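Local coordinates for protein guanosine-3',5'-bis(diphosphate) 3'-pyrophosphohydrolase MESH1 (Drosophila melanogaster, PDB 3NQW) that hydrolyses the starvation signal nucleotide ppGpp to GDP and diphosphate, using a manganese ion, and takes part in the starvation response, at residues K8-C12 and K77-P81; L86-V90 and S113-I119. All blocks are in the same frame, centred on the assembly; numbering follows the deposited sequence.

Contact 1 of 2, residues K8-C12 and K77-P81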
# COMPACT_ATOMS: atom_id res chain seq x y z
N LYS A 8 -4.25 -7.32 11.33
CA LYS A 8 -3.38 -8.23 10.62
C LYS A 8 -3.23 -7.84 9.15
O LYS A 8 -2.12 -7.85 8.61
CB LYS A 8 -3.90 -9.66 10.74
CG LYS A 8 -3.42 -10.33 12.02
CD LYS A 8 -1.91 -10.32 12.00
CE LYS A 8 -1.28 -10.92 13.23
NZ LYS A 8 0.19 -10.89 13.06
N PHE A 9 -4.34 -7.47 8.52
CA PHE A 9 -4.32 -7.05 7.12
C PHE A 9 -3.47 -5.78 6.97
O PHE A 9 -2.89 -5.52 5.92
CB PHE A 9 -5.74 -6.78 6.63
CG PHE A 9 -5.79 -6.27 5.23
CD1 PHE A 9 -5.95 -4.91 4.97
CD2 PHE A 9 -5.73 -7.16 4.16
CE1 PHE A 9 -6.05 -4.44 3.65
CE2 PHE A 9 -5.83 -6.70 2.84
CZ PHE A 9 -5.99 -5.33 2.58
N MET A 10 -3.40 -5.01 8.03
CA MET A 10 -2.64 -3.79 7.98
C MET A 10 -1.17 -4.09 8.19
O MET A 10 -0.29 -3.47 7.55
CB MET A 10 -3.20 -2.83 9.02
CG MET A 10 -4.67 -2.39 8.70
SD MET A 10 -4.93 -1.68 7.02
CE MET A 10 -3.91 -0.21 7.05
N GLU A 11 -0.88 -5.06 9.06
CA GLU A 11 0.50 -5.47 9.34
C GLU A 11 1.04 -6.21 8.11
O GLU A 11 2.25 -6.25 7.85
CB GLU A 11 0.53 -6.40 10.54
CG GLU A 11 1.93 -6.62 11.01
CD GLU A 11 2.02 -7.75 12.00
OE1 GLU A 11 1.26 -8.73 11.87
OE2 GLU A 11 2.86 -7.66 12.91
N CYS A 12 0.11 -6.80 7.36
CA CYS A 12 0.46 -7.50 6.15
C CYS A 12 0.70 -6.49 5.03
O CYS A 12 1.63 -6.63 4.23
CB CYS A 12 -0.64 -8.47 5.76
SG CYS A 12 -0.29 -9.30 4.19
N LYS A 77 4.70 -17.43 10.44
CA LYS A 77 4.94 -16.88 11.77
C LYS A 77 4.10 -15.65 12.06
O LYS A 77 3.62 -15.47 13.18
CB LYS A 77 6.42 -16.52 11.92
CG LYS A 77 6.79 -15.91 13.25
CD LYS A 77 8.12 -15.16 13.18
CE LYS A 77 8.03 -13.98 12.20
NZ LYS A 77 9.30 -13.26 11.97
N LEU A 78 3.93 -14.81 11.05
CA LEU A 78 3.19 -13.55 11.15
C LEU A 78 1.70 -13.60 10.83
O LEU A 78 0.92 -12.89 11.45
CB LEU A 78 3.84 -12.51 10.24
CG LEU A 78 5.18 -11.98 10.71
CD1 LEU A 78 5.93 -11.29 9.59
CD2 LEU A 78 4.89 -11.03 11.85
N PHE A 79 1.31 -14.42 9.86
CA PHE A 79 -0.09 -14.48 9.45
C PHE A 79 -0.79 -15.82 9.47
O PHE A 79 -2.01 -15.88 9.27
CB PHE A 79 -0.21 -13.86 8.06
CG PHE A 79 0.54 -12.57 7.92
CD1 PHE A 79 1.71 -12.51 7.18
CD2 PHE A 79 0.10 -11.45 8.61
CE1 PHE A 79 2.45 -11.33 7.12
CE2 PHE A 79 0.83 -10.26 8.56
CZ PHE A 79 2.01 -10.20 7.81
N GLY A 80 -0.05 -16.91 9.66
CA GLY A 80 -0.67 -18.22 9.73
C GLY A 80 -0.70 -19.10 8.50
O GLY A 80 -0.43 -18.63 7.39
N PRO A 81 -1.03 -20.39 8.66
CA PRO A 81 -1.09 -21.33 7.53
C PRO A 81 -2.09 -20.85 6.52
O PRO A 81 -1.87 -20.95 5.32
CB PRO A 81 -1.54 -22.63 8.18
CG PRO A 81 -1.02 -22.51 9.57
CD PRO A 81 -1.36 -21.08 9.91

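Contact 2 of 2, residues L86-V90 and S113-I119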
# COMPACT_ATOMS: atom_id res chain seq x y z
N LEU A 86 -1.80 -20.13 0.75
CA LEU A 86 -2.06 -19.55 -0.56
C LEU A 86 -0.82 -18.89 -1.14
O LEU A 86 -0.52 -19.05 -2.33
CB LEU A 86 -3.19 -18.53 -0.48
CG LEU A 86 -4.53 -19.06 0.04
CD1 LEU A 86 -5.49 -17.91 0.24
CD2 LEU A 86 -5.08 -20.08 -0.94
N VAL A 87 -0.09 -18.16 -0.31
CA VAL A 87 1.10 -17.49 -0.77
C VAL A 87 2.07 -18.50 -1.35
O VAL A 87 2.88 -18.17 -2.20
CB VAL A 87 1.80 -16.72 0.36
CG1 VAL A 87 3.16 -16.24 -0.12
CG2 VAL A 87 0.94 -15.53 0.78
N ARG A 88 1.98 -19.75 -0.89
CA ARG A 88 2.88 -20.77 -1.41
C ARG A 88 2.31 -21.28 -2.72
O ARG A 88 3.04 -21.64 -3.63
CB ARG A 88 3.05 -21.92 -0.41
CG ARG A 88 3.93 -23.07 -0.93
CD ARG A 88 4.06 -24.19 0.09
NE ARG A 88 2.78 -24.57 0.66
CZ ARG A 88 2.64 -25.30 1.77
NH1 ARG A 88 3.70 -25.73 2.43
NH2 ARG A 88 1.43 -25.58 2.24
N GLU A 89 0.99 -21.28 -2.81
CA GLU A 89 0.34 -21.75 -4.01
C GLU A 89 0.57 -20.85 -5.21
O GLU A 89 0.32 -21.26 -6.33
CB GLU A 89 -1.16 -21.89 -3.76
CG GLU A 89 -1.46 -22.78 -2.59
CD GLU A 89 -2.89 -23.23 -2.58
OE1 GLU A 89 -3.31 -23.87 -3.58
OE2 GLU A 89 -3.60 -22.94 -1.58
N VAL A 90 1.06 -19.64 -4.97
CA VAL A 90 1.27 -18.70 -6.07
C VAL A 90 2.71 -18.23 -6.25
O VAL A 90 2.98 -17.29 -7.00
CB VAL A 90 0.34 -17.50 -5.91
CG1 VAL A 90 -1.11 -17.95 -6.10
CG2 VAL A 90 0.50 -16.89 -4.53
N SER A 113 -5.92 -24.15 -6.08
CA SER A 113 -7.16 -24.08 -5.33
C SER A 113 -8.01 -22.87 -5.76
O SER A 113 -7.48 -21.87 -6.24
CB SER A 113 -6.86 -23.99 -3.84
OG SER A 113 -5.90 -22.98 -3.59
N CYS A 114 -9.33 -22.96 -5.60
CA CYS A 114 -10.23 -21.87 -6.00
C CYS A 114 -9.68 -20.52 -5.59
O CYS A 114 -9.66 -19.58 -6.38
CB CYS A 114 -11.61 -22.04 -5.36
SG CYS A 114 -12.77 -20.69 -5.78
N ARG A 115 -9.23 -20.44 -4.34
CA ARG A 115 -8.70 -19.21 -3.77
C ARG A 115 -7.38 -18.79 -4.42
O ARG A 115 -7.18 -17.60 -4.71
CB ARG A 115 -8.48 -19.38 -2.26
CG ARG A 115 -9.70 -19.87 -1.50
CD ARG A 115 -9.33 -20.19 -0.05
NE ARG A 115 -9.17 -18.99 0.78
CZ ARG A 115 -8.47 -18.94 1.91
NH1 ARG A 115 -8.39 -17.80 2.60
NH2 ARG A 115 -7.83 -20.02 2.34
N ALA A 116 -6.49 -19.75 -4.65
CA ALA A 116 -5.20 -19.47 -5.27
C ALA A 116 -5.36 -19.13 -6.75
O ALA A 116 -4.53 -18.42 -7.32
CB ALA A 116 -4.24 -20.67 -5.11
N LYS A 117 -6.41 -19.63 -7.38
CA LYS A 117 -6.61 -19.31 -8.79
C LYS A 117 -6.99 -17.84 -8.87
O LYS A 117 -6.56 -17.14 -9.79
CB LYS A 117 -7.73 -20.16 -9.40
CG LYS A 117 -7.47 -21.67 -9.54
CD LYS A 117 -8.57 -22.30 -10.40
CE LYS A 117 -8.75 -23.80 -10.19
NZ LYS A 117 -10.07 -24.27 -10.73
N LEU A 118 -7.79 -17.37 -7.92
CA LEU A 118 -8.23 -15.96 -7.90
C LEU A 118 -7.06 -15.02 -7.95
O LEU A 118 -7.07 -14.07 -8.73
CB LEU A 118 -9.03 -15.66 -6.64
CG LEU A 118 -10.44 -16.23 -6.57
CD1 LEU A 118 -11.10 -15.71 -5.32
CD2 LEU A 118 -11.23 -15.84 -7.80
N ILE A 119 -6.06 -15.27 -7.09
CA ILE A 119 -4.86 -14.45 -7.06
C ILE A 119 -4.13 -14.57 -8.40
O ILE A 119 -3.78 -13.57 -9.02
CB ILE A 119 -3.85 -14.87 -5.94
CG1 ILE A 119 -4.42 -14.60 -4.55
CG2 ILE A 119 -2.54 -14.11 -6.12
CD1 ILE A 119 -4.86 -15.85 -3.77

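Contact 1 of 2, residues K8-C12 and K77-P81
Phe79 lays its ring against one turn of the helix at Lys8-Cys12. It is covered more by the other segment than any other residue here. Cys12 sits over one face of the ring: its SG lies 4.5 Å from the Phe79 centroid, 14° off the ring normal, which makes a sulfur-aromatic contact. Cys12 CB adds an off-centre CH-pi contact, with CB 3.6 Å from Phe79 CE2. The backbone comes just as close, Cys12 CA lying 3.5 Å from Phe79 CZ.

A polar arrangement borders this apolar patch. The long side chain of Lys8 reaches across, and its NZ donates a hydrogen bond to the backbone O of Leu78 at 2.7 Å. The same NZ forms a salt bridge with Glu11 OE1, also 2.7 Å, one turn further along its own helix. One ammonium group thus serves a carbonyl near the C-terminal end of helix 72-79 and a carboxylate of helix 7-19. The aliphatic part of Lys8 is used too: Lys8 CD lies 4.1 Å from Phe79 CD2. Leu78 CD2 packs beside Glu11 OE2 at 4.1 Å.

Helix 72-79 ends here. Gly80 leaves helical geometry with phi at 97°, and Pro81 begins the next helix, 81-89.

The contact joins the N-terminal helix 7-19 to the end of helix 72-79, about 14 Å from the manganese, measured from the Cys12 side chain. Leu61 touches both Cys12 and Phe79, while Phe9 and Cys12 rest on helix 53-60. Phe9 and Met10 also pack against the second subunit.

Contact 2 of 2, residues L86-V90 and S113-I119
Four side chains of helix 114-133 and its N-cap meet Leu86 and Glu89 of helix 81-89 and Val90 just beyond them. Leu86, in the common mt rotamer, points into the interface and spreads its two methyls. Leu86 CD1 lies over one face of the Arg115 guanidinium, 3.6 Å from Arg115 CZ. Leu86 CD2 turns to the start of the helix, 4.0 Å from Ser113 OG and 4.3 Å from Ala116 CB.

Ser113 adopts chi1 p. Its OG donates to Glu89 OE1 at 2.7 Å and weakly accepts from Ala116 N at 3.5 Å, so this N-cap also ties the two segments together. Glu89, with chi1 m and chi2 t, extends to meet it and sets its CB 3.6 Å from Ala116 CB. The small Ala116 lets the backbones approach, with Leu86 CA and Ala116 CA 5.7 Å apart. Ile119, chi1 m, holds its CG2 4.1 Å from Val90 CG1. Its chi2 of 107°, between wells, affects only CD1.

Both segments belong to the HD domain. Helix 53-60 lies alongside: Ala58 touches Leu86, and Val55 touches Arg115 and Ile119. Arg115 also forms a salt bridge with Asp52. Ile119, one turn before the manganese ligand Asp123, rests on His62 of the HD metal-binding motif.

How the contacts relate
Along the chain the two contacts are in series: contact 1 closes at Pro81 before contact 2 opens at Leu86. Helix 72-79 and helix 81-89 follow each other, so one short helical pair supplies a segment to each. The centres lie about 16 Å apart, and the nearest atoms are about 5 Å apart without touching. Contact 1 uses the N-terminal helix 7-19, which also meets the second subunit. Contact 2 uses helix 114-133, which carries the manganese ligand Asp123. Both border helix 53-60. Helices 72-79 and 81-89 thus connect the first helix, 7-19, with helix 114-133 of the HD domain. Contact 2 lies beside the metal site, contact 1 at the edge of the fold.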